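Local coordinates for hypothetical 39.9 kDa protein (Saccharomyces cerevisiae, PDB 2GA8) that acts as an ATP-dependent kinase of the P-loop type and could be involved in assembly of the endoplasmic reticulum membrane, at residues A[234-239]-A[255-260]; A[22-27]-A[261-266]. One frame throughout, in Å; residues are numbered along the deposited sequence.

Interaction 1 (A[234-239]-A[255-260]); sequences IPDIFV and CISKFT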
loop_
_atom_site.group_PDB
_atom_site.type_symbol
_atom_site.label_atom_id
_atom_site.label_comp_id
_atom_site.label_asym_id
_atom_site.label_seq_id
_atom_site.Cartn_x
_atom_site.Cartn_y
_atom_site.Cartn_z
ATOM N N ILE A 234 -18.190 -1.069 -7.583
ATOM C CA ILE A 234 -16.765 -1.061 -7.254
ATOM C C ILE A 234 -16.019 -2.167 -7.997
ATOM O O ILE A 234 -16.268 -3.347 -7.779
ATOM C CB ILE A 234 -16.569 -1.229 -5.724
ATOM C CG1 ILE A 234 -17.302 -0.102 -4.988
ATOM C CG2 ILE A 234 -15.081 -1.228 -5.373
ATOM C CD1 ILE A 234 -16.730 1.293 -5.234
ATOM N N PRO A 235 -15.081 -1.793 -8.884
ATOM C CA PRO A 235 -14.322 -2.783 -9.651
ATOM C C PRO A 235 -13.174 -3.391 -8.863
ATOM O O PRO A 235 -12.802 -2.886 -7.806
ATOM C CB PRO A 235 -13.816 -1.970 -10.829
ATOM C CG PRO A 235 -13.447 -0.670 -10.152
ATOM C CD PRO A 235 -14.637 -0.425 -9.213
ATOM N N ASP A 236 -12.620 -4.484 -9.379
ATOM C CA ASP A 236 -11.482 -5.123 -8.735
ATOM C C ASP A 236 -10.257 -4.281 -9.060
ATOM O O ASP A 236 -10.074 -3.856 -10.199
ATOM C CB ASP A 236 -11.257 -6.544 -9.273
ATOM C CG ASP A 236 -12.279 -7.541 -8.757
ATOM O OD1 ASP A 236 -13.005 -7.219 -7.796
ATOM O OD2 ASP A 236 -12.342 -8.662 -9.309
ATOM N N ILE A 237 -9.427 -4.035 -8.055
ATOM C CA ILE A 237 -8.209 -3.257 -8.243
ATOM C C ILE A 237 -7.051 -4.173 -7.892
ATOM O O ILE A 237 -6.989 -4.695 -6.780
ATOM C CB ILE A 237 -8.181 -2.033 -7.311
ATOM C CG1 ILE A 237 -9.381 -1.135 -7.604
ATOM C CG2 ILE A 237 -6.876 -1.259 -7.504
ATOM C CD1 ILE A 237 -9.588 -0.041 -6.576
ATOM N N PHE A 238 -6.145 -4.375 -8.843
ATOM C CA PHE A 238 -4.986 -5.235 -8.635
ATOM C C PHE A 238 -3.731 -4.407 -8.424
ATOM O O PHE A 238 -3.414 -3.531 -9.221
ATOM C CB PHE A 238 -4.809 -6.156 -9.839
ATOM C CG PHE A 238 -5.926 -7.136 -9.998
ATOM C CD1 PHE A 238 -5.922 -8.328 -9.285
ATOM C CD2 PHE A 238 -7.016 -6.839 -10.811
ATOM C CE1 PHE A 238 -6.994 -9.214 -9.377
ATOM C CE2 PHE A 238 -8.092 -7.720 -10.908
ATOM C CZ PHE A 238 -8.081 -8.904 -10.191
ATOM N N VAL A 239 -3.021 -4.693 -7.342
ATOM C CA VAL A 239 -1.813 -3.950 -7.031
ATOM C C VAL A 239 -0.595 -4.861 -7.036
ATOM O O VAL A 239 -0.668 -6.028 -6.640
ATOM C CB VAL A 239 -1.943 -3.227 -5.664
ATOM C CG1 VAL A 239 -3.174 -2.324 -5.674
ATOM C CG2 VAL A 239 -2.052 -4.229 -4.544
ATOM N N CYS A 255 -5.426 -8.127 -4.538
ATOM C CA CYS A 255 -6.650 -7.661 -5.159
ATOM C C CYS A 255 -7.540 -6.970 -4.143
ATOM O O CYS A 255 -7.824 -7.518 -3.076
ATOM C CB CYS A 255 -7.445 -8.813 -5.771
ATOM S SG CYS A 255 -9.055 -8.249 -6.400
ATOM N N ILE A 256 -7.964 -5.759 -4.476
ATOM C CA ILE A 256 -8.866 -5.003 -3.625
ATOM C C ILE A 256 -10.169 -5.007 -4.412
ATOM O O ILE A 256 -10.268 -4.366 -5.459
ATOM C CB ILE A 256 -8.379 -3.555 -3.432
ATOM C CG1 ILE A 256 -7.031 -3.561 -2.712
ATOM C CG2 ILE A 256 -9.403 -2.759 -2.639
ATOM C CD1 ILE A 256 -6.364 -2.204 -2.656
ATOM N N SER A 257 -11.161 -5.740 -3.913
ATOM C CA SER A 257 -12.446 -5.859 -4.600
ATOM C C SER A 257 -13.575 -5.111 -3.907
ATOM O O SER A 257 -13.367 -4.432 -2.902
ATOM C CB SER A 257 -12.849 -7.331 -4.699
ATOM O OG SER A 257 -13.253 -7.811 -3.424
ATOM N N LYS A 258 -14.782 -5.261 -4.446
ATOM C CA LYS A 258 -15.953 -4.621 -3.861
ATOM C C LYS A 258 -16.150 -5.121 -2.429
ATOM O O LYS A 258 -16.776 -4.450 -1.612
ATOM C CB LYS A 258 -17.209 -4.932 -4.685
ATOM C CG LYS A 258 -17.558 -6.423 -4.756
ATOM C CD LYS A 258 -18.893 -6.672 -5.466
ATOM C CE LYS A 258 -18.847 -6.247 -6.930
ATOM N NZ LYS A 258 -17.858 -7.029 -7.724
ATOM N N PHE A 259 -15.607 -6.294 -2.119
ATOM C CA PHE A 259 -15.765 -6.851 -0.776
ATOM C C PHE A 259 -14.774 -6.289 0.227
ATOM O O PHE A 259 -14.972 -6.414 1.434
ATOM C CB PHE A 259 -15.658 -8.375 -0.824
ATOM C CG PHE A 259 -16.748 -9.018 -1.624
ATOM C CD1 PHE A 259 -18.067 -8.961 -1.189
ATOM C CD2 PHE A 259 -16.467 -9.632 -2.838
ATOM C CE1 PHE A 259 -19.095 -9.503 -1.956
ATOM C CE2 PHE A 259 -17.484 -10.175 -3.611
ATOM C CZ PHE A 259 -18.802 -10.109 -3.168
ATOM N N THR A 260 -13.713 -5.665 -0.271
ATOM C CA THR A 260 -12.704 -5.081 0.604
ATOM C C THR A 260 -13.225 -3.769 1.189
ATOM O O THR A 260 -13.340 -2.768 0.480
ATOM C CB THR A 260 -11.405 -4.793 -0.163
ATOM O OG1 THR A 260 -11.019 -5.956 -0.913
ATOM C CG2 THR A 260 -10.298 -4.432 0.809
HETATM O O HOH W 1 -15.300 -5.830 -7.334
HETATM O O HOH W 2 -12.076 -2.246 -5.248
HETATM O O HOH W 3 -15.208 -9.195 -7.019
#

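Interaction 2 (A[22-27]-A[261-266]); sequences NYRVCV and RIVILE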
loop_
_atom_site.group_PDB
_atom_site.type_symbol
_atom_site.label_atom_id
_atom_site.label_comp_id
_atom_site.label_asym_id
_atom_site.label_seq_id
_atom_site.Cartn_x
_atom_site.Cartn_y
_atom_site.Cartn_z
ATOM N N ASN A 22 -18.486 6.341 4.249
ATOM C CA ASN A 22 -17.355 5.823 3.484
ATOM C C ASN A 22 -17.539 4.358 3.154
ATOM O O ASN A 22 -17.906 3.562 4.020
ATOM C CB ASN A 22 -16.050 5.982 4.275
ATOM C CG ASN A 22 -15.700 7.434 4.551
ATOM O OD1 ASN A 22 -16.093 8.003 5.572
ATOM N ND2 ASN A 22 -14.955 8.038 3.636
ATOM N N TYR A 23 -17.265 4.001 1.907
ATOM C CA TYR A 23 -17.395 2.617 1.478
ATOM C C TYR A 23 -16.327 1.755 2.140
ATOM O O TYR A 23 -16.547 0.579 2.441
ATOM C CB TYR A 23 -17.249 2.501 -0.035
ATOM C CG TYR A 23 -17.595 1.117 -0.527
ATOM C CD1 TYR A 23 -18.916 0.679 -0.533
ATOM C CD2 TYR A 23 -16.602 0.232 -0.946
ATOM C CE1 TYR A 23 -19.242 -0.599 -0.942
ATOM C CE2 TYR A 23 -16.919 -1.059 -1.359
ATOM C CZ TYR A 23 -18.245 -1.463 -1.353
ATOM O OH TYR A 23 -18.569 -2.729 -1.764
ATOM N N ARG A 24 -15.153 2.337 2.348
ATOM C CA ARG A 24 -14.074 1.605 2.983
ATOM C C ARG A 24 -13.240 2.503 3.879
ATOM O O ARG A 24 -13.214 3.723 3.712
ATOM C CB ARG A 24 -13.195 0.920 1.921
ATOM C CG ARG A 24 -12.944 1.747 0.674
ATOM C CD ARG A 24 -12.015 1.056 -0.323
ATOM N NE ARG A 24 -12.508 -0.243 -0.774
ATOM C CZ ARG A 24 -12.441 -0.681 -2.029
ATOM N NH1 ARG A 24 -11.909 0.075 -2.978
ATOM N NH2 ARG A 24 -12.883 -1.892 -2.333
ATOM N N VAL A 25 -12.589 1.900 4.864
ATOM C CA VAL A 25 -11.748 2.665 5.765
ATOM C C VAL A 25 -10.312 2.261 5.484
ATOM O O VAL A 25 -10.045 1.131 5.081
ATOM C CB VAL A 25 -12.098 2.390 7.236
ATOM C CG1 VAL A 25 -13.545 2.801 7.502
ATOM C CG2 VAL A 25 -11.888 0.931 7.558
ATOM N N CYS A 26 -9.393 3.194 5.671
ATOM C CA CYS A 26 -7.990 2.914 5.415
ATOM C C CYS A 26 -7.178 2.978 6.688
ATOM O O CYS A 26 -7.499 3.723 7.611
ATOM C CB CYS A 26 -7.414 3.916 4.410
ATOM S SG CYS A 26 -8.075 3.757 2.725
ATOM N N VAL A 27 -6.122 2.180 6.725
ATOM C CA VAL A 27 -5.229 2.161 7.865
ATOM C C VAL A 27 -3.822 2.322 7.325
ATOM O O VAL A 27 -3.430 1.629 6.386
ATOM C CB VAL A 27 -5.299 0.833 8.636
ATOM C CG1 VAL A 27 -4.304 0.859 9.801
ATOM C CG2 VAL A 27 -6.717 0.591 9.142
ATOM N N ARG A 261 -13.531 -3.777 2.484
ATOM C CA ARG A 261 -14.048 -2.585 3.148
ATOM C C ARG A 261 -13.014 -1.967 4.090
ATOM O O ARG A 261 -13.239 -0.907 4.671
ATOM C CB ARG A 261 -15.325 -2.939 3.914
ATOM C CG ARG A 261 -16.381 -3.625 3.052
ATOM C CD ARG A 261 -16.905 -2.712 1.936
ATOM N NE ARG A 261 -17.862 -1.721 2.429
ATOM C CZ ARG A 261 -19.135 -1.987 2.720
ATOM N NH1 ARG A 261 -19.618 -3.214 2.555
ATOM N NH2 ARG A 261 -19.921 -1.031 3.202
ATOM N N ILE A 262 -11.886 -2.653 4.236
ATOM C CA ILE A 262 -10.794 -2.199 5.085
ATOM C C ILE A 262 -9.502 -2.440 4.310
ATOM O O ILE A 262 -9.230 -3.560 3.882
ATOM C CB ILE A 262 -10.751 -2.997 6.412
ATOM C CG1 ILE A 262 -11.985 -2.669 7.252
ATOM C CG2 ILE A 262 -9.480 -2.677 7.184
ATOM C CD1 ILE A 262 -12.197 -3.611 8.409
ATOM N N VAL A 263 -8.725 -1.381 4.106
ATOM C CA VAL A 263 -7.467 -1.493 3.380
ATOM C C VAL A 263 -6.361 -1.081 4.334
ATOM O O VAL A 263 -6.363 0.030 4.869
ATOM C CB VAL A 263 -7.436 -0.575 2.129
ATOM C CG1 VAL A 263 -6.088 -0.699 1.421
ATOM C CG2 VAL A 263 -8.558 -0.951 1.185
ATOM N N ILE A 264 -5.427 -1.999 4.562
ATOM C CA ILE A 264 -4.319 -1.750 5.465
ATOM C C ILE A 264 -3.061 -1.519 4.636
ATOM O O ILE A 264 -2.539 -2.441 4.029
ATOM C CB ILE A 264 -4.113 -2.957 6.406
ATOM C CG1 ILE A 264 -5.386 -3.186 7.227
ATOM C CG2 ILE A 264 -2.922 -2.709 7.322
ATOM C CD1 ILE A 264 -5.491 -4.593 7.817
ATOM N N LEU A 265 -2.596 -0.276 4.606
ATOM C CA LEU A 265 -1.407 0.069 3.845
ATOM C C LEU A 265 -0.231 0.153 4.799
ATOM O O LEU A 265 -0.293 0.864 5.798
ATOM C CB LEU A 265 -1.599 1.416 3.141
ATOM C CG LEU A 265 -2.792 1.479 2.180
ATOM C CD1 LEU A 265 -4.001 2.051 2.901
ATOM C CD2 LEU A 265 -2.439 2.348 0.986
ATOM N N GLU A 266 0.830 -0.592 4.503
ATOM C CA GLU A 266 2.012 -0.581 5.361
ATOM C C GLU A 266 3.231 -0.252 4.523
ATOM O O GLU A 266 3.355 -0.706 3.386
ATOM C CB GLU A 266 2.194 -1.941 6.050
ATOM C CG GLU A 266 2.309 -3.116 5.093
ATOM C CD GLU A 266 3.744 -3.546 4.828
ATOM O OE1 GLU A 266 4.684 -2.797 5.175
ATOM O OE2 GLU A 266 3.927 -4.639 4.252
HETATM O O HOH W 4 -19.746 1.607 4.082
#

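Interaction 1 (A[234-239]-A[255-260])
Ile237 and Ile256 face each other as an antiparallel hydrogen-bonded pair, each donating its backbone N-H to the other's carbonyl. The bond from Ile256 N to Ile237 O measures 2.7 Å. Their side chains lie on one face of the sheet, together with helix 192-206, while Phe238 and Cys255 occupy the other. There Cys255 SG, anti to its backbone N (chi1 174°), sits obliquely 4.2 Å from the centroid of the Phe238 ring and also touches Asp236 CB. The same cysteine binds a mercury ion.

Beyond the paired residues, Lys258 meets Ile234 by packing and through water, and its side chain shows how a water can stand in for direct contact. Its CB packs 3.9 Å from Ile234 CB and also near the Ile234 carbonyl oxygen. CG then lies over the centre of the neighbouring Phe259 ring, 3.8 Å above its plane. Bends at chi3 and chi4 fold CE and NZ back, and both lie 4.0 Å from Ile234 O, with NZ donating a hydrogen bond to a water at 2.9 Å instead. That water also accepts from Lys258 N and donates to Ile234 O and Asp236 OD1, so it bridges the lysine nitrogen and the carboxylate of Asp236, which stay 4.9 Å apart between NZ and OD1. A second water links Pro235 O to Ile256 O.

Ser257 opens a type I turn to Thr260, and its OG accepts from Phe259 N in an ST turn. The whole is the open end of a beta hairpin, strands 237-243 and 248-256, at the margin of a mixed sheet.

Interaction 2 (A[22-27]-A[261-266])
Arg261 lays its guanidinium flat on the ring of Tyr23, the planes 11° apart and the centres separated by 4.3 Å. NE lies over the middle of the ring, 3.7 Å above its plane, and CD adds a CH-pi contact on the same face. NE also donates to Tyr23 O at 2.6 Å, with the oxygen in the guanidinium plane. One residue thus grips the arginine twice. Tyr23 CG is anti to its backbone N (chi1 -171°) and beside its own carbonyl carbon, which lets the ring and Tyr23 O lie near the same arginine.

From there the backbones run on as parallel strands, Val25 N bonding to Arg261 O, and Val263 N to Val25 O. Val25 CG2 and Ile262 CG1 lie side by side, 3.6 Å apart, on the face covered by helix 4-17; Cys26 and Val263 meet on the other.

Further out, the guanidinium reaches Leu226 O through NH1, and Thr229 OG1 and a water on Asn22 O through NH2. Tyr23 OH is held by Lys258 O and Ser231 N, which fixes the ring under the arginine. An alanine at Tyr23 would probably leave the guanidinium without its stacking surface and Lys258 O without its hydroxyl partner.

Held by a pi face, two carbonyls, a hydroxyl and a water, this buried cation appears to be stabilised largely by neutral groups.

In the fold
The two contacts have centres about 12 Å apart, and their second segments are consecutive in the chain, which leaves the hairpin of interaction 1 through the turn 257-260 and enters strand 262-267 of interaction 2. Two probable hydrogen bonds tie them across this corner, Tyr23 OH to Lys258 O at 2.5 Å and Arg24 NE to Thr260 O at 2.9 Å. The mixed sheet is thereby joined to the central parallel sheet. Strand 25-30 leads straight into the P-loop, whose residues probably bind ATP, and the side chain of Ile264 comes within about 9 Å of that of Lys37. Interaction 1 lies away from this site, its cysteine instead carrying mercury.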